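Local coordinates for CBS domain-containing predicted protein TM0935 (Thermotoga maritima, PDB 1O50) that pairs two CBS domains in one chain and probably acts as a regulatory module that senses an adenosine-type nucleotide, at the interface of chains A and B. Sequence-based numbering; all coordinates share one arbitrary frame. Chains: chain A/B, CBS domain-containing predicted protein TM0935.

Contact 1: the interface of chains A and B. Residues chain A 66, 69-70, 79, 81; chain B 118-119, 122-123.
The side chains of A:Phe79 and B:Ile122 run antiparallel, side by side, and carry most of this apolar contact between the two copies of the CBS-pair protein. A:Phe79 buries 95 Å² of its surface here and B:Ile122 buries 99 Å². The methyl CG2 of B:Ile122 lies at the edge of the A:Phe79 ring, in its plane, 3.9 Å from CE2. CG2 of B:Ile122 also meets A:Pro81, at 3.7 Å from its ring carbon CB. CG2 of B:Ile122 stands anti to the backbone N, which leaves CG1 (chi1 -70°) to turn toward helix 65-77 of chain A. There CG1 of B:Ile122 comes 4.1 Å from CG of A:Lys70, in the aliphatic stem of that lysine. CG1 of B:Ile122 also lies 4.2 Å from the sulfur SD of A:Met66. B:Leu118 adds its methyl CD2 at 4.1 Å from CD2 of A:Phe79.

The polar residues B:Lys119 and B:Asp123 touch the ring in different ways. The lysine stem runs nearly perpendicular to the phenylalanine side chain, with CB over one face near its margin. CG of B:Lys119 is 3.5 Å from CZ of A:Phe79. The carboxylate oxygen OD1 of B:Asp123 meets the ring edge in plane, with the two flat groups 46° apart. Within chain B, NZ of B:Lys119 and OD2 of B:Asp123 form a long salt bridge, weak as a hydrogen bond. It may steady both side chains beside the ring.

Helix 114-124 of chain B thus packs between helix 65-77 of chain A and the loop residues A:Phe79 and A:Pro81.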
# COMPACT_ATOMS: atom_id res chain seq x y z
N MET A 66 2.30 -6.27 0.21
CA MET A 66 3.59 -6.23 -0.50
C MET A 66 4.35 -7.53 -0.22
O MET A 66 5.19 -7.98 -1.05
CB MET A 66 4.42 -5.00 -0.11
CG MET A 66 5.88 -5.02 -0.62
SD MET A 66 6.05 -4.95 -2.51
CE MET A 66 5.82 -3.27 -2.77
N LEU A 69 2.87 -9.94 -2.67
CA LEU A 69 3.38 -9.61 -3.99
C LEU A 69 4.78 -10.23 -4.15
O LEU A 69 5.09 -10.83 -5.18
CB LEU A 69 3.41 -8.09 -4.16
CG LEU A 69 3.68 -7.55 -5.56
CD1 LEU A 69 2.49 -7.90 -6.48
CD2 LEU A 69 3.98 -6.04 -5.57
N LYS A 70 5.61 -10.13 -3.11
CA LYS A 70 6.95 -10.64 -3.15
C LYS A 70 6.95 -12.19 -3.23
O LYS A 70 7.67 -12.79 -4.02
CB LYS A 70 7.78 -10.14 -1.94
CG LYS A 70 8.20 -8.69 -2.06
CD LYS A 70 8.87 -8.21 -0.78
CE LYS A 70 9.20 -6.71 -0.83
NZ LYS A 70 9.79 -6.22 0.50
N PHE A 79 11.64 -14.48 -8.90
CA PHE A 79 12.21 -13.18 -8.54
C PHE A 79 12.54 -13.12 -7.04
O PHE A 79 11.68 -13.31 -6.18
CB PHE A 79 11.24 -12.02 -8.93
CG PHE A 79 11.84 -10.64 -8.77
CD1 PHE A 79 12.98 -10.27 -9.52
CD2 PHE A 79 11.32 -9.72 -7.86
CE1 PHE A 79 13.57 -9.01 -9.35
CE2 PHE A 79 11.92 -8.46 -7.69
CZ PHE A 79 13.04 -8.13 -8.43
N PRO A 81 13.70 -10.43 -4.34
CA PRO A 81 14.00 -9.02 -4.00
C PRO A 81 15.33 -8.78 -3.25
O PRO A 81 16.13 -9.70 -2.97
CB PRO A 81 12.81 -8.62 -3.12
CG PRO A 81 11.70 -9.59 -3.52
CD PRO A 81 12.42 -10.87 -3.72
N LEU B 118 6.11 -6.11 -12.12
CA LEU B 118 6.18 -6.62 -10.75
C LEU B 118 7.56 -6.32 -10.18
O LEU B 118 7.68 -5.95 -9.02
CB LEU B 118 5.88 -8.14 -10.70
CG LEU B 118 6.01 -8.85 -9.34
CD1 LEU B 118 5.08 -10.04 -9.19
CD2 LEU B 118 7.46 -9.33 -9.08
N LYS B 119 8.60 -6.47 -10.98
CA LYS B 119 9.96 -6.17 -10.54
C LYS B 119 10.09 -4.70 -10.17
O LYS B 119 10.68 -4.37 -9.17
CB LYS B 119 10.97 -6.52 -11.62
CG LYS B 119 12.40 -6.16 -11.26
CD LYS B 119 13.37 -6.35 -12.43
CE LYS B 119 14.74 -5.76 -12.13
NZ LYS B 119 15.52 -6.58 -11.16
N ILE B 122 8.30 -3.94 -6.89
CA ILE B 122 9.09 -4.40 -5.75
C ILE B 122 10.36 -3.58 -5.51
O ILE B 122 10.61 -3.14 -4.38
CB ILE B 122 9.40 -5.90 -5.89
CG1 ILE B 122 8.10 -6.70 -5.69
CG2 ILE B 122 10.39 -6.32 -4.80
CD1 ILE B 122 8.13 -8.14 -6.20
N ASP B 123 11.16 -3.38 -6.56
CA ASP B 123 12.41 -2.63 -6.45
C ASP B 123 12.23 -1.18 -5.92
O ASP B 123 13.07 -0.68 -5.19
CB ASP B 123 13.12 -2.56 -7.82
CG ASP B 123 13.75 -3.87 -8.25
OD1 ASP B 123 13.75 -4.89 -7.52
OD2 ASP B 123 14.32 -3.97 -9.33

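Contact 2: the interface of chains A and B. Residues chain A 39, 42-43, 46; chain B 22, 145, 149.
Two helices of the CBS-pair fold, 35-44 of chain A and 144-153 of chain B, supply most of this contact. The loop residues A:Pro46 and B:Ile22 complete it. The groups that meet are mainly aliphatic, and the patch hides 172 Å² of protein surface in all.

A:Leu43 is central and buries 53 Å². Its CG stands anti to the carbonyl carbon (chi1 -64°), and its two methyls reach different partners. CD1 of A:Leu43 touches B:Leu149, 3.6 Å from the branch carbon CG of that residue. The two leucine side chains lie nearly perpendicular. B:Leu149 also brings its methyl CD1 to 3.9 Å from CD1 of A:Leu43. The other methyl of A:Leu43, CD2, meets the tip of B:Ile22, with 3.8 Å to CD1 of that isoleucine. CD2 of A:Leu43 also lies 3.9 Å from the carbonyl oxygen O of B:Leu145, a van der Waals contact. An alanine here would remove CG and both methyls and would probably open a gap between B:Leu149 and B:Ile22, leaving their side chains without a packing partner from this helix.

B:Leu145 spreads its own two methyls over chain A and buries 44 Å². CD2 of B:Leu145 goes to A:Ile42, 3.8 Å from its CG2, and the two side chains cross at a slant. Being anti to the backbone N, CG2 of A:Ile42 points toward B:Leu145. The contact rests on the fit of branched side chains against one another. At the far end, the methyl CD1 of B:Leu145 packs against A:Pro46, 3.6 Å from the ring carbon CB and 3.6 Å from the carbonyl oxygen O.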
# COMPACT_ATOMS: atom_id res chain seq x y z
N VAL A 39 -6.45 -13.60 -1.72
CA VAL A 39 -6.60 -12.69 -2.83
C VAL A 39 -8.07 -12.32 -3.07
O VAL A 39 -8.40 -11.15 -3.27
CB VAL A 39 -5.89 -13.28 -4.09
CG1 VAL A 39 -6.16 -12.49 -5.27
CG2 VAL A 39 -4.39 -13.37 -3.87
N ILE A 42 -9.01 -9.73 -0.53
CA ILE A 42 -8.44 -8.42 -0.80
C ILE A 42 -9.20 -7.73 -1.93
O ILE A 42 -9.48 -6.53 -1.83
CB ILE A 42 -6.94 -8.51 -1.14
CG1 ILE A 42 -6.13 -9.06 0.06
CG2 ILE A 42 -6.42 -7.14 -1.52
CD1 ILE A 42 -4.75 -9.54 -0.27
N LEU A 43 -9.52 -8.46 -3.01
CA LEU A 43 -10.24 -7.88 -4.15
C LEU A 43 -11.67 -7.41 -3.80
O LEU A 43 -12.23 -6.50 -4.47
CB LEU A 43 -10.29 -8.89 -5.31
CG LEU A 43 -8.91 -9.24 -5.91
CD1 LEU A 43 -8.97 -10.50 -6.85
CD2 LEU A 43 -8.33 -8.02 -6.69
N PRO A 46 -10.75 -3.70 -1.56
CA PRO A 46 -9.44 -3.34 -2.09
C PRO A 46 -8.63 -2.23 -1.37
O PRO A 46 -7.48 -2.03 -1.72
CB PRO A 46 -9.75 -2.99 -3.57
CG PRO A 46 -11.16 -2.71 -3.65
CD PRO A 46 -11.81 -3.47 -2.55
N ILE B 22 -9.31 -4.63 -12.88
CA ILE B 22 -10.06 -3.80 -11.94
C ILE B 22 -10.20 -2.41 -12.59
O ILE B 22 -9.27 -1.92 -13.27
CB ILE B 22 -9.29 -3.70 -10.61
CG1 ILE B 22 -8.94 -5.09 -10.07
CG2 ILE B 22 -10.04 -2.92 -9.53
CD1 ILE B 22 -7.98 -5.00 -8.89
N LEU B 145 -2.89 -5.23 -6.93
CA LEU B 145 -3.99 -6.13 -6.77
C LEU B 145 -4.33 -6.78 -8.12
O LEU B 145 -4.72 -7.93 -8.16
CB LEU B 145 -5.21 -5.39 -6.20
CG LEU B 145 -5.03 -4.49 -4.96
CD1 LEU B 145 -6.40 -4.08 -4.44
CD2 LEU B 145 -4.20 -5.13 -3.88
N LEU B 149 -4.45 -10.72 -8.82
CA LEU B 149 -5.62 -11.30 -9.43
C LEU B 149 -5.20 -12.21 -10.59
O LEU B 149 -5.57 -13.37 -10.65
CB LEU B 149 -6.51 -10.17 -9.92
CG LEU B 149 -7.96 -10.52 -10.33
CD1 LEU B 149 -8.72 -9.27 -10.54
CD2 LEU B 149 -8.06 -11.46 -11.60

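The C-alpha centres of contact 1 and contact 2 lie about 16 Å apart. They share no residue, and the helices they use differ. Contact 1 joins helix 65-77 of chain A and the residues after it to helix 114-124 of chain B. Contact 2 joins helix 35-44 of chain A to helix 144-153 of chain B. Chain A's helices fall largely in its first CBS sequence region and chain B's in its second; B:Ile22 belongs to the first. Two-fold symmetry repeats each contact with the chains exchanged. Such apolar packing would suit a head-to-tail CBS dimer, although the structure alone does not prove one in solution.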